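Local coordinates for protein lipase aflb (Neosartorya fumigata, PDB 6IDY) that is a lipase that probably hydrolyses ester bonds of acylglycerols or related lipids, using an alpha/beta-hydrolase fold that also binds a calcium ion, at residues A[21-26]-A[421-426]; A[79-84]-A[416-421]; A[145-150]-A[212-217]; A[314-319]-A[323-328]; A[348-353]-A[367-372]. All coordinates share one frame; numbering follows the deposited sequence.

Interaction 1: residues A[21-26]-A[421-426]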
# COMPACT_ATOMS: atom_id res chain seq x y z
N SER A 21 23.62 5.43 -1.43
CA SER A 21 25.03 5.84 -1.26
C SER A 21 25.10 7.33 -0.94
O SER A 21 25.89 7.73 -0.08
CB SER A 21 25.85 5.53 -2.50
OG SER A 21 25.81 4.14 -2.78
N SER A 22 24.26 8.14 -1.61
CA SER A 22 24.15 9.59 -1.39
C SER A 22 23.62 9.85 0.02
O SER A 22 24.16 10.72 0.71
CB SER A 22 23.22 10.22 -2.42
OG SER A 22 23.71 10.03 -3.73
N ALA A 23 22.59 9.09 0.45
CA ALA A 23 21.98 9.19 1.78
C ALA A 23 22.98 8.84 2.90
O ALA A 23 22.97 9.49 3.94
CB ALA A 23 20.75 8.29 1.87
N ALA A 24 23.86 7.85 2.65
CA ALA A 24 24.91 7.42 3.57
C ALA A 24 25.92 8.56 3.79
O ALA A 24 26.51 8.66 4.87
CB ALA A 24 25.63 6.20 3.02
N ASN A 25 26.10 9.41 2.76
CA ASN A 25 27.02 10.55 2.78
C ASN A 25 26.27 11.88 2.98
O ASN A 25 26.83 12.96 2.78
CB ASN A 25 27.86 10.57 1.51
CG ASN A 25 28.77 9.38 1.37
OD1 ASN A 25 29.51 9.03 2.30
ND2 ASN A 25 28.72 8.73 0.22
N ASP A 26 25.00 11.78 3.40
CA ASP A 26 24.15 12.94 3.64
C ASP A 26 24.13 13.27 5.13
O ASP A 26 23.57 12.53 5.94
CB ASP A 26 22.73 12.69 3.07
CG ASP A 26 21.82 13.90 3.02
OD1 ASP A 26 22.22 14.98 3.53
OD2 ASP A 26 20.70 13.77 2.48
N GLU A 421 13.44 6.11 -0.92
CA GLU A 421 12.50 7.22 -1.13
C GLU A 421 12.41 8.14 0.10
O GLU A 421 12.43 9.37 -0.05
CB GLU A 421 11.11 6.70 -1.53
CG GLU A 421 11.02 6.21 -2.98
CD GLU A 421 11.13 7.28 -4.05
OE1 GLU A 421 10.67 8.42 -3.82
OE2 GLU A 421 11.69 6.97 -5.13
N VAL A 422 12.31 7.56 1.31
CA VAL A 422 12.23 8.33 2.57
C VAL A 422 13.50 9.19 2.75
O VAL A 422 13.40 10.40 2.98
CB VAL A 422 11.93 7.44 3.81
CG1 VAL A 422 12.13 8.21 5.11
CG2 VAL A 422 10.50 6.90 3.76
N LEU A 423 14.68 8.56 2.58
CA LEU A 423 15.96 9.23 2.76
C LEU A 423 16.22 10.32 1.72
O LEU A 423 16.74 11.37 2.08
CB LEU A 423 17.12 8.23 2.84
CG LEU A 423 17.05 7.18 3.98
CD1 LEU A 423 18.33 6.36 4.06
CD2 LEU A 423 16.77 7.82 5.34
N ALA A 424 15.81 10.11 0.46
CA ALA A 424 16.00 11.09 -0.61
C ALA A 424 14.97 12.23 -0.57
O ALA A 424 15.17 13.24 -1.24
CB ALA A 424 15.96 10.41 -1.97
N TYR A 425 13.86 12.07 0.18
CA TYR A 425 12.82 13.09 0.24
C TYR A 425 13.34 14.38 0.85
O TYR A 425 13.86 14.38 1.97
CB TYR A 425 11.57 12.60 1.00
CG TYR A 425 10.40 13.56 0.91
CD1 TYR A 425 10.28 14.63 1.79
CD2 TYR A 425 9.41 13.39 -0.06
CE1 TYR A 425 9.21 15.52 1.70
CE2 TYR A 425 8.32 14.26 -0.14
CZ TYR A 425 8.23 15.32 0.74
OH TYR A 425 7.16 16.19 0.67
N LYS A 426 13.21 15.47 0.09
CA LYS A 426 13.65 16.81 0.48
C LYS A 426 12.65 17.85 -0.03
O LYS A 426 12.16 17.69 -1.15
CB LYS A 426 15.07 17.10 -0.06
CG LYS A 426 16.16 16.27 0.60
CD LYS A 426 17.52 16.40 -0.07
CE LYS A 426 18.48 15.38 0.50
NZ LYS A 426 19.91 15.74 0.23
O HOH W 1 19.46 11.59 1.38
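Asp-26 and Lys-426 reach for each other from opposite directions just beyond the ends of their helices. Along Asp-26, CB points toward the 421-426 segment, and CG lies trans to the backbone N (chi1 -169°), which carries the carboxylate out to the lysine. OD1 is hydrogen-bonded to Ser-28 OG. OD2, at the tip, takes the salt bridge from Lys-426 NZ at 3.1 Å, the ammonium sitting 45° above the carboxylate plane, and accepts a second hydrogen bond from a water 2.7 Å away. That water also donates to Leu-423 O at 2.8 Å, so it links the carboxylate to a carbonyl in the last turn of helix 414-424. Helix 16-24 is thereby joined to helix 414-424, near the N- and C-terminal parts of an alpha/beta-hydrolase chain, well away from the centre of the molecule. An extended lysine suits this exposed position, its long chain carrying the ammonium across to the aspartate. Deeper in, the chemistry turns apolar: the methyl of Ala-23 meets Leu-423 CB and CD1, both at 3.8 Å, a small residue allowing the helices to approach to 6.1 Å between the CA atoms of Ala-23 and Leu-423. Leu-423 packs further on Ala-33 and Ala-37 of helix 31-47.

Interaction 2: residues A[79-84]-A[416-421]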
# COMPACT_ATOMS: atom_id res chain seq x y z
N PRO A 79 10.14 -6.42 14.68
CA PRO A 79 11.06 -5.27 14.54
C PRO A 79 10.32 -4.00 14.11
O PRO A 79 9.10 -4.04 13.89
CB PRO A 79 12.00 -5.74 13.43
CG PRO A 79 11.11 -6.59 12.54
CD PRO A 79 10.21 -7.32 13.51
N ASP A 80 11.04 -2.88 13.97
CA ASP A 80 10.44 -1.67 13.43
C ASP A 80 10.85 -1.60 11.95
O ASP A 80 11.49 -2.55 11.47
CB ASP A 80 10.84 -0.41 14.23
CG ASP A 80 12.32 -0.07 14.31
OD1 ASP A 80 13.14 -0.77 13.67
OD2 ASP A 80 12.66 0.92 14.99
N PHE A 81 10.48 -0.53 11.22
CA PHE A 81 10.80 -0.39 9.80
C PHE A 81 12.30 -0.49 9.50
O PHE A 81 12.68 -1.26 8.61
CB PHE A 81 10.21 0.92 9.22
CG PHE A 81 10.70 1.27 7.83
CD1 PHE A 81 10.35 0.50 6.72
CD2 PHE A 81 11.48 2.40 7.61
CE1 PHE A 81 10.79 0.84 5.44
CE2 PHE A 81 11.91 2.75 6.33
CZ PHE A 81 11.57 1.96 5.26
N LEU A 82 13.14 0.29 10.22
CA LEU A 82 14.58 0.32 10.02
C LEU A 82 15.25 -1.04 10.29
O LEU A 82 16.09 -1.47 9.49
CB LEU A 82 15.26 1.46 10.81
CG LEU A 82 14.85 2.91 10.46
CD1 LEU A 82 15.49 3.90 11.43
CD2 LEU A 82 15.22 3.27 9.03
N LYS A 83 14.85 -1.74 11.38
CA LYS A 83 15.41 -3.05 11.71
C LYS A 83 15.01 -4.07 10.65
O LYS A 83 15.87 -4.80 10.17
CB LYS A 83 15.02 -3.53 13.12
CG LYS A 83 15.72 -4.84 13.51
CD LYS A 83 15.37 -5.30 14.91
CE LYS A 83 15.99 -6.65 15.20
NZ LYS A 83 15.63 -7.15 16.55
N MET A 84 13.72 -4.10 10.27
CA MET A 84 13.21 -5.00 9.24
C MET A 84 14.01 -4.82 7.93
O MET A 84 14.51 -5.81 7.40
CB MET A 84 11.70 -4.77 9.01
CG MET A 84 11.06 -5.82 8.11
SD MET A 84 10.94 -7.44 8.87
CE MET A 84 10.81 -8.48 7.45
N LEU A 416 13.37 -1.78 0.72
CA LEU A 416 14.62 -1.17 0.26
C LEU A 416 14.32 0.08 -0.56
O LEU A 416 15.02 1.08 -0.42
CB LEU A 416 15.46 -2.18 -0.54
CG LEU A 416 15.76 -3.52 0.15
CD1 LEU A 416 16.37 -4.51 -0.83
CD2 LEU A 416 16.70 -3.34 1.36
N ILE A 417 13.26 0.04 -1.38
CA ILE A 417 12.82 1.19 -2.16
C ILE A 417 12.22 2.24 -1.20
O ILE A 417 12.57 3.42 -1.29
CB ILE A 417 11.83 0.78 -3.28
CG1 ILE A 417 12.55 -0.06 -4.36
CG2 ILE A 417 11.15 2.01 -3.90
CD1 ILE A 417 11.62 -0.77 -5.32
N ALA A 418 11.36 1.78 -0.26
CA ALA A 418 10.73 2.65 0.73
C ALA A 418 11.78 3.45 1.51
O ALA A 418 11.62 4.66 1.68
CB ALA A 418 9.83 1.85 1.66
N LEU A 419 12.91 2.80 1.90
CA LEU A 419 13.99 3.47 2.62
C LEU A 419 14.67 4.53 1.75
O LEU A 419 14.85 5.65 2.21
CB LEU A 419 15.03 2.49 3.19
CG LEU A 419 16.14 3.14 4.04
CD1 LEU A 419 15.57 3.79 5.30
CD2 LEU A 419 17.23 2.16 4.37
N ALA A 420 15.02 4.16 0.50
CA ALA A 420 15.64 5.06 -0.47
C ALA A 420 14.77 6.30 -0.70
O ALA A 420 15.28 7.41 -0.62
CB ALA A 420 15.88 4.34 -1.78
N GLU A 421 13.44 6.11 -0.92
CA GLU A 421 12.50 7.22 -1.13
C GLU A 421 12.41 8.14 0.10
O GLU A 421 12.43 9.37 -0.05
CB GLU A 421 11.11 6.70 -1.53
CG GLU A 421 11.02 6.21 -2.98
CD GLU A 421 11.13 7.28 -4.05
OE1 GLU A 421 10.67 8.42 -3.82
OE2 GLU A 421 11.69 6.97 -5.13
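The 2.9 Å bond from Glu-421 N to Ile-417 O, an ordinary helical rung, belongs to helix 414-424 just where Ala-418 and Leu-419 receive the ring of Phe-81. No hydrogen bond crosses between the two segments; the contact is apolar. Phe-81 opens helix 81-90 and holds CG anti to its own nitrogen (chi1 169°), which sends the ring out to the neighbouring helix. The ring arrives with its far edge leading: CZ lies 3.7 Å from Leu-419 N, which sits close to the ring plane, while CE2 touches Leu-419 CD1 at 3.9 Å. The methyl of Ala-418 comes within 4.0 Å of CZ of Phe-81. An alanine suits this place, since its short side chain lets the flat ring come close to the helix backbone. The CD1 branch of Leu-419 does double duty, for it also meets Leu-82 CD2 at 3.8 Å, the two leucine side chains crossing at about a right angle. The start of the phenylalanine helix is fixed by Asp-80, its N-cap, whose OD1 accepts from Lys-83 N at 3.0 Å with an N-H...O angle of 161°; aspartate fits because its short side chain lets the carboxylate fold back onto an amide of the first turn. Around this joint, Ile-36 of helix 31-47 packs against both Leu-82 and Leu-419, and Ile-40 of the same helix against Leu-419. Phe-81 meets Trp-275 edge-to-face and rests on Ile-320 of the loop after strand 310-314, so the contact lies buried among three helices and that loop.

Interaction 3: residues A[145-150]-A[212-217]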
# COMPACT_ATOMS: atom_id res chain seq x y z
N ALA A 145 -2.11 11.61 -15.54
CA ALA A 145 -0.80 11.03 -15.88
C ALA A 145 -0.26 10.06 -14.82
O ALA A 145 0.62 9.25 -15.13
CB ALA A 145 0.22 12.13 -16.19
N ALA A 146 -0.79 10.12 -13.59
CA ALA A 146 -0.40 9.23 -12.48
C ALA A 146 -0.97 7.82 -12.68
O ALA A 146 -0.47 6.86 -12.08
CB ALA A 146 -0.89 9.80 -11.16
N ILE A 147 -2.00 7.68 -13.53
CA ILE A 147 -2.67 6.40 -13.77
C ILE A 147 -1.95 5.58 -14.83
O ILE A 147 -1.84 6.00 -15.97
CB ILE A 147 -4.18 6.58 -14.12
CG1 ILE A 147 -4.88 7.57 -13.15
CG2 ILE A 147 -4.89 5.21 -14.15
CD1 ILE A 147 -6.20 8.17 -13.67
N HIS A 148 -1.50 4.38 -14.45
CA HIS A 148 -0.89 3.47 -15.39
C HIS A 148 -1.96 2.50 -15.85
O HIS A 148 -2.40 1.65 -15.07
CB HIS A 148 0.33 2.73 -14.81
CG HIS A 148 1.03 1.89 -15.82
ND1 HIS A 148 2.04 2.40 -16.61
CD2 HIS A 148 0.79 0.61 -16.19
CE1 HIS A 148 2.42 1.41 -17.40
NE2 HIS A 148 1.69 0.31 -17.19
N ILE A 149 -2.41 2.66 -17.10
CA ILE A 149 -3.41 1.81 -17.72
C ILE A 149 -2.68 0.80 -18.62
O ILE A 149 -2.15 1.20 -19.66
CB ILE A 149 -4.51 2.61 -18.48
CG1 ILE A 149 -5.25 3.59 -17.53
CG2 ILE A 149 -5.50 1.67 -19.18
CD1 ILE A 149 -6.16 4.62 -18.21
N PRO A 150 -2.62 -0.49 -18.24
CA PRO A 150 -1.94 -1.47 -19.10
C PRO A 150 -2.62 -1.59 -20.46
O PRO A 150 -3.84 -1.42 -20.55
CB PRO A 150 -2.04 -2.78 -18.29
CG PRO A 150 -2.25 -2.32 -16.86
CD PRO A 150 -3.15 -1.14 -17.03
N VAL A 212 -6.35 9.48 -6.03
CA VAL A 212 -7.28 8.37 -5.85
C VAL A 212 -8.68 8.80 -6.31
O VAL A 212 -9.30 8.07 -7.09
CB VAL A 212 -7.30 7.79 -4.41
CG1 VAL A 212 -8.31 6.65 -4.28
CG2 VAL A 212 -5.92 7.30 -4.00
N ALA A 213 -9.17 9.96 -5.83
CA ALA A 213 -10.48 10.51 -6.20
C ALA A 213 -10.59 10.68 -7.71
O ALA A 213 -11.57 10.23 -8.30
CB ALA A 213 -10.72 11.85 -5.51
N TYR A 214 -9.55 11.26 -8.35
CA TYR A 214 -9.57 11.41 -9.80
C TYR A 214 -9.52 10.07 -10.51
O TYR A 214 -10.29 9.87 -11.44
CB TYR A 214 -8.50 12.38 -10.33
CG TYR A 214 -8.65 12.66 -11.81
CD1 TYR A 214 -9.54 13.62 -12.27
CD2 TYR A 214 -7.93 11.93 -12.75
CE1 TYR A 214 -9.70 13.87 -13.63
CE2 TYR A 214 -8.08 12.16 -14.11
CZ TYR A 214 -8.97 13.13 -14.55
OH TYR A 214 -9.13 13.36 -15.90
N ALA A 215 -8.63 9.14 -10.06
CA ALA A 215 -8.50 7.80 -10.66
C ALA A 215 -9.83 7.06 -10.62
O ALA A 215 -10.21 6.46 -11.62
CB ALA A 215 -7.41 7.00 -9.95
N ILE A 216 -10.56 7.15 -9.49
CA ILE A 216 -11.87 6.51 -9.36
C ILE A 216 -12.83 7.02 -10.43
O ILE A 216 -13.34 6.22 -11.22
CB ILE A 216 -12.45 6.64 -7.92
CG1 ILE A 216 -11.64 5.78 -6.91
CG2 ILE A 216 -13.92 6.23 -7.93
CD1 ILE A 216 -11.93 6.12 -5.40
N ASN A 217 -13.05 8.35 -10.48
CA ASN A 217 -13.97 8.97 -11.43
C ASN A 217 -13.52 8.84 -12.88
O ASN A 217 -14.36 8.67 -13.76
CB ASN A 217 -14.25 10.42 -11.05
CG ASN A 217 -15.15 10.54 -9.84
OD1 ASN A 217 -15.91 9.62 -9.50
ND2 ASN A 217 -15.10 11.68 -9.18
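Ile-147 lays its CD1 methyl over the backbone of Ala-215, 3.8 Å from the CA of that alanine. Both CD1 and CG1 of Ile-147 stand 4.1 Å from Ala-215 CB, so the alanine is met by the length of the longer branch and not by a single methyl. That branch is placed by its torsions: CG1 sits beside the backbone N (chi1 -46°), and CD1 then runs on in an extended line toward the helix. The same terminal methyl touches the ring of Tyr-214 at its edge, near the ring plane, with CD1 4.2 Å from CD2. The polar end of the tyrosine turns to another partner: its OH is hydrogen-bonded to Glu-140 OE2. Each residue type fits: a beta-branched isoleucine suits an extended strand while supplying a long greasy arm, and alanine, with only a methyl, lets the arm reach the backbone. All three residues are buried. Leu-195 of strand 190-195 and Tyr-218 of helix 205-223 also pack on Ile-147. Strand 147-148 is the antiparallel edge of the central sheet, and helix 205-223 connects strand 190-195 to strand 227-232, a beta-alpha-beta crossover that passes over strand 161-166, as expected of an alpha/beta-hydrolase sheet.

Interaction 4: residues A[314-319]-A[323-328]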
# COMPACT_ATOMS: atom_id res chain seq x y z
N TYR A 314 -5.47 -7.41 7.82
CA TYR A 314 -4.30 -6.98 8.59
C TYR A 314 -3.73 -8.06 9.48
O TYR A 314 -4.43 -9.02 9.81
CB TYR A 314 -4.65 -5.71 9.41
CG TYR A 314 -5.84 -5.90 10.33
CD1 TYR A 314 -7.15 -5.88 9.83
CD2 TYR A 314 -5.67 -6.06 11.70
CE1 TYR A 314 -8.25 -6.02 10.68
CE2 TYR A 314 -6.76 -6.20 12.56
CZ TYR A 314 -8.05 -6.19 12.04
OH TYR A 314 -9.11 -6.36 12.88
N SER A 315 -2.48 -7.85 9.93
CA SER A 315 -1.73 -8.82 10.72
C SER A 315 -1.13 -8.25 12.01
O SER A 315 -0.64 -7.12 12.02
CB SER A 315 -0.61 -9.39 9.85
OG SER A 315 0.26 -10.27 10.54
N THR A 316 -1.06 -9.09 13.06
CA THR A 316 -0.43 -8.78 14.35
C THR A 316 1.07 -8.47 14.13
O THR A 316 1.63 -7.61 14.80
CB THR A 316 -0.59 -10.00 15.30
OG1 THR A 316 -1.96 -10.09 15.68
CG2 THR A 316 0.27 -9.90 16.58
N PHE A 317 1.69 -9.18 13.17
CA PHE A 317 3.13 -9.08 12.88
C PHE A 317 3.49 -7.90 11.98
O PHE A 317 4.60 -7.86 11.44
CB PHE A 317 3.65 -10.42 12.35
CG PHE A 317 3.44 -11.52 13.37
CD1 PHE A 317 4.23 -11.60 14.51
CD2 PHE A 317 2.41 -12.44 13.22
CE1 PHE A 317 4.00 -12.57 15.48
CE2 PHE A 317 2.19 -13.43 14.18
CZ PHE A 317 2.98 -13.49 15.30
N ASP A 318 2.60 -6.91 11.89
CA ASP A 318 2.83 -5.67 11.14
C ASP A 318 3.94 -4.89 11.89
O ASP A 318 3.74 -4.51 13.05
CB ASP A 318 1.53 -4.84 11.08
CG ASP A 318 1.56 -3.71 10.07
OD1 ASP A 318 2.54 -2.93 10.08
OD2 ASP A 318 0.61 -3.60 9.29
N GLU A 319 5.09 -4.68 11.25
CA GLU A 319 6.26 -4.00 11.83
C GLU A 319 6.22 -2.47 11.66
O GLU A 319 7.12 -1.78 12.15
CB GLU A 319 7.56 -4.61 11.25
CG GLU A 319 7.99 -4.08 9.89
CD GLU A 319 7.26 -4.56 8.64
OE1 GLU A 319 6.20 -5.22 8.75
OE2 GLU A 319 7.76 -4.26 7.54
N PRO A 323 -1.46 -0.36 17.08
CA PRO A 323 -1.86 -1.77 17.16
C PRO A 323 -2.53 -2.28 15.87
O PRO A 323 -3.25 -1.53 15.20
CB PRO A 323 -2.80 -1.78 18.37
CG PRO A 323 -3.46 -0.45 18.32
CD PRO A 323 -2.39 0.51 17.82
N MET A 324 -2.23 -3.54 15.51
CA MET A 324 -2.83 -4.24 14.37
C MET A 324 -3.44 -5.58 14.81
O MET A 324 -3.48 -6.54 14.05
CB MET A 324 -1.84 -4.39 13.20
CG MET A 324 -1.74 -3.16 12.32
SD MET A 324 -3.28 -2.63 11.54
CE MET A 324 -2.72 -2.42 9.86
N SER A 325 -3.92 -5.61 16.06
CA SER A 325 -4.63 -6.72 16.70
C SER A 325 -5.52 -6.10 17.78
O SER A 325 -5.33 -4.93 18.14
CB SER A 325 -3.65 -7.72 17.33
OG SER A 325 -3.08 -7.23 18.53
N GLY A 326 -6.46 -6.88 18.31
CA GLY A 326 -7.36 -6.38 19.34
C GLY A 326 -8.46 -5.48 18.83
O GLY A 326 -8.56 -5.22 17.62
N SER A 327 -9.28 -4.98 19.74
CA SER A 327 -10.44 -4.15 19.42
C SER A 327 -10.10 -2.74 18.97
O SER A 327 -10.96 -2.10 18.37
CB SER A 327 -11.41 -4.12 20.60
OG SER A 327 -11.83 -5.45 20.88
N GLN A 328 -8.87 -2.26 19.24
CA GLN A 328 -8.44 -0.90 18.85
C GLN A 328 -7.58 -0.86 17.59
O GLN A 328 -7.09 0.21 17.23
CB GLN A 328 -7.74 -0.16 20.03
CG GLN A 328 -8.33 -0.42 21.44
CD GLN A 328 -9.81 -0.12 21.56
OE1 GLN A 328 -10.35 0.81 20.94
NE2 GLN A 328 -10.49 -0.91 22.38
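The loop that follows strand 310-314 is where an alpha/beta hydrolase usually carries the acid of its catalytic triad, and here Met-324 packs against Asp-318 of that loop. OD2 of Asp-318 is hydrogen-bonded to His-361 ND1, an arrangement consistent with the acid-histidine pair of the triad, and its OD1 accepts from the backbone N of Ile-320 and Val-321. Between them these partners fix the carboxylate, and the Met-324 side chain crosses the aspartate at a slant: CE comes 3.6 Å from OD2 of Asp-318, and CG 3.9 Å from the aspartate CB. Methionine suits the place because its flexible chain, bent at chi2 and chi3, can curl so that CE touches both the aspartate and Tyr-314. On the tyrosine side its CE meets Tyr-314 CB at 3.8 Å, and SD stands 5.0 Å from the ring centroid, 49° off the normal, an oblique Met-aromatic contact. At the backbone, Met-324 CB presses on Ser-315 O at 3.2 Å. The segment 314-319 keeps its bend through a type I turn from Ser-315 to Asp-318 and through an ST turn in which Ser-315 OG accepts from Phe-317 N at 3.2 Å; serine is apt here, its short hydroxyl reaching forward to the amide two residues on, and the same OG is also hydrogen-bonded to Tyr-359 O. Thr-316 OG1, hydrogen-bonded to His-345 NE2, lies alongside Ser-325 CB. The tyrosine ring meanwhile turns its edge to the loop, with CD2 of Tyr-314 lying 3.2 Å from Met-324 O, which sits in the ring plane.

Interaction 5: residues A[348-353]-A[367-372]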
# COMPACT_ATOMS: atom_id res chain seq x y z
N THR A 348 -6.66 -14.17 13.84
CA THR A 348 -7.95 -14.56 14.42
C THR A 348 -8.59 -15.60 13.50
O THR A 348 -8.85 -16.72 13.94
CB THR A 348 -8.87 -13.33 14.64
OG1 THR A 348 -8.30 -12.49 15.64
CG2 THR A 348 -10.28 -13.72 15.06
N ILE A 349 -8.84 -15.23 12.23
CA ILE A 349 -9.46 -16.10 11.22
C ILE A 349 -8.64 -17.37 10.97
O ILE A 349 -9.23 -18.46 10.91
CB ILE A 349 -9.78 -15.31 9.91
CG1 ILE A 349 -10.73 -14.12 10.20
CG2 ILE A 349 -10.36 -16.23 8.82
CD1 ILE A 349 -10.70 -13.05 9.17
N CYS A 350 -7.30 -17.24 10.85
CA CYS A 350 -6.41 -18.37 10.62
C CYS A 350 -5.49 -18.64 11.83
O CYS A 350 -4.33 -19.00 11.65
CB CYS A 350 -5.61 -18.19 9.33
SG CYS A 350 -6.61 -18.19 7.83
N GLY A 351 -6.03 -18.47 13.04
CA GLY A 351 -5.30 -18.69 14.29
C GLY A 351 -4.71 -20.08 14.40
O GLY A 351 -5.41 -21.07 14.19
N GLY A 352 -3.39 -20.12 14.66
CA GLY A 352 -2.62 -21.36 14.78
C GLY A 352 -2.50 -22.17 13.50
O GLY A 352 -2.27 -23.38 13.56
N LYS A 353 -2.67 -21.51 12.34
CA LYS A 353 -2.60 -22.12 11.02
C LYS A 353 -1.54 -21.38 10.16
O LYS A 353 -1.24 -20.23 10.47
CB LYS A 353 -3.98 -22.09 10.32
CG LYS A 353 -5.11 -22.84 11.05
CD LYS A 353 -5.10 -24.34 10.78
CE LYS A 353 -6.30 -25.05 11.37
NZ LYS A 353 -6.23 -25.13 12.85
N ASN A 367 -0.46 -12.84 1.35
CA ASN A 367 -1.16 -13.74 2.26
C ASN A 367 -2.32 -14.49 1.56
O ASN A 367 -3.12 -13.84 0.88
CB ASN A 367 -1.63 -13.01 3.52
CG ASN A 367 -2.31 -13.93 4.50
OD1 ASN A 367 -3.51 -14.18 4.41
ND2 ASN A 367 -1.54 -14.48 5.42
N PRO A 368 -2.43 -15.83 1.71
CA PRO A 368 -3.51 -16.56 1.00
C PRO A 368 -4.93 -16.19 1.42
O PRO A 368 -5.81 -16.18 0.56
CB PRO A 368 -3.19 -18.03 1.28
CG PRO A 368 -2.32 -18.02 2.46
CD PRO A 368 -1.55 -16.76 2.45
N LEU A 369 -5.13 -15.86 2.71
CA LEU A 369 -6.44 -15.43 3.22
C LEU A 369 -6.78 -14.05 2.64
O LEU A 369 -7.92 -13.84 2.22
CB LEU A 369 -6.48 -15.43 4.76
CG LEU A 369 -7.78 -14.93 5.43
CD1 LEU A 369 -8.95 -15.89 5.21
CD2 LEU A 369 -7.56 -14.64 6.90
N ALA A 370 -5.79 -13.13 2.56
CA ALA A 370 -5.98 -11.79 1.98
C ALA A 370 -6.51 -11.91 0.54
O ALA A 370 -7.48 -11.24 0.19
CB ALA A 370 -4.67 -11.01 2.00
N TRP A 371 -5.90 -12.80 -0.26
CA TRP A 371 -6.28 -13.09 -1.65
C TRP A 371 -7.66 -13.72 -1.76
O TRP A 371 -8.46 -13.28 -2.58
CB TRP A 371 -5.24 -13.99 -2.31
CG TRP A 371 -4.08 -13.21 -2.84
CD1 TRP A 371 -3.11 -12.58 -2.11
CD2 TRP A 371 -3.81 -12.91 -4.21
NE1 TRP A 371 -2.25 -11.92 -2.94
CE2 TRP A 371 -2.64 -12.12 -4.24
CE3 TRP A 371 -4.44 -13.25 -5.43
CZ2 TRP A 371 -2.10 -11.64 -5.45
CZ3 TRP A 371 -3.89 -12.79 -6.62
CH2 TRP A 371 -2.74 -11.99 -6.62
N ALA A 372 -7.95 -14.74 -0.91
CA ALA A 372 -9.25 -15.42 -0.89
C ALA A 372 -10.37 -14.44 -0.52
O ALA A 372 -11.45 -14.50 -1.09
CB ALA A 372 -9.21 -16.59 0.07
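Cys-350, the first residue to leave the helical conformation after helix 346-349, stands 8.0 Å from Leu-369 between CA atoms, at the start of a type II turn that ends at Lys-353. Gly-352, lacking a side chain, easily takes the positive phi (66°) this turn requires. Across the contact, Leu-369 holds CG anti to its backbone N (chi1 177°) and sets its forked tip against two neighbouring side chains. Its CD2 touches Ile-349 CG2 at 3.7 Å and Cys-350 SG at 3.8 Å, while CD1 lies 3.9 Å from the same Ile-349 CG2; the leucine and isoleucine side chains meet at about a right angle. Helix 368-379 begins with Asn-367 as its N-cap: OD1 accepts from Ala-370 N at 3.1 Å on a lone pair in the carbonyl plane, and more weakly from Leu-369 N. Asparagine serves well, as its ND2 also donates to Ala-355 O. The sulfur that Leu-369 touches forms a disulfide with Cys-395 SG of helix 391-396, whose Val-394 packs on the leucine as well. A disulfide sulfur with no S-H to donate behaves largely as an apolar, polarisable surface, so the covalent crosslink and the greasy contact share one buried patch.

Interaction 1 joins regions near the two ends of the chain, and interaction 2 lies within its span; both use helix 414-424 and share Glu-421, their centres about 13 Å apart. Interactions 3, 4 and 5 follow in that order between the segments of interaction 2. Interaction 3 sits at the antiparallel edge of the central sheet, about 30 Å from interaction 4 between centres, while 4 and 5 have centres about 14 Å apart near its other end. Interactions 2 and 4 touch, Pro-79 O lying 3.1 Å from Glu-319 CB, which brings the start of helix 81-90 against the probable catalytic loop. Helix 368-379 of interaction 5 carries Ala-377 of the calcium site, which Asp-255, His-380 and Gly-382 complete.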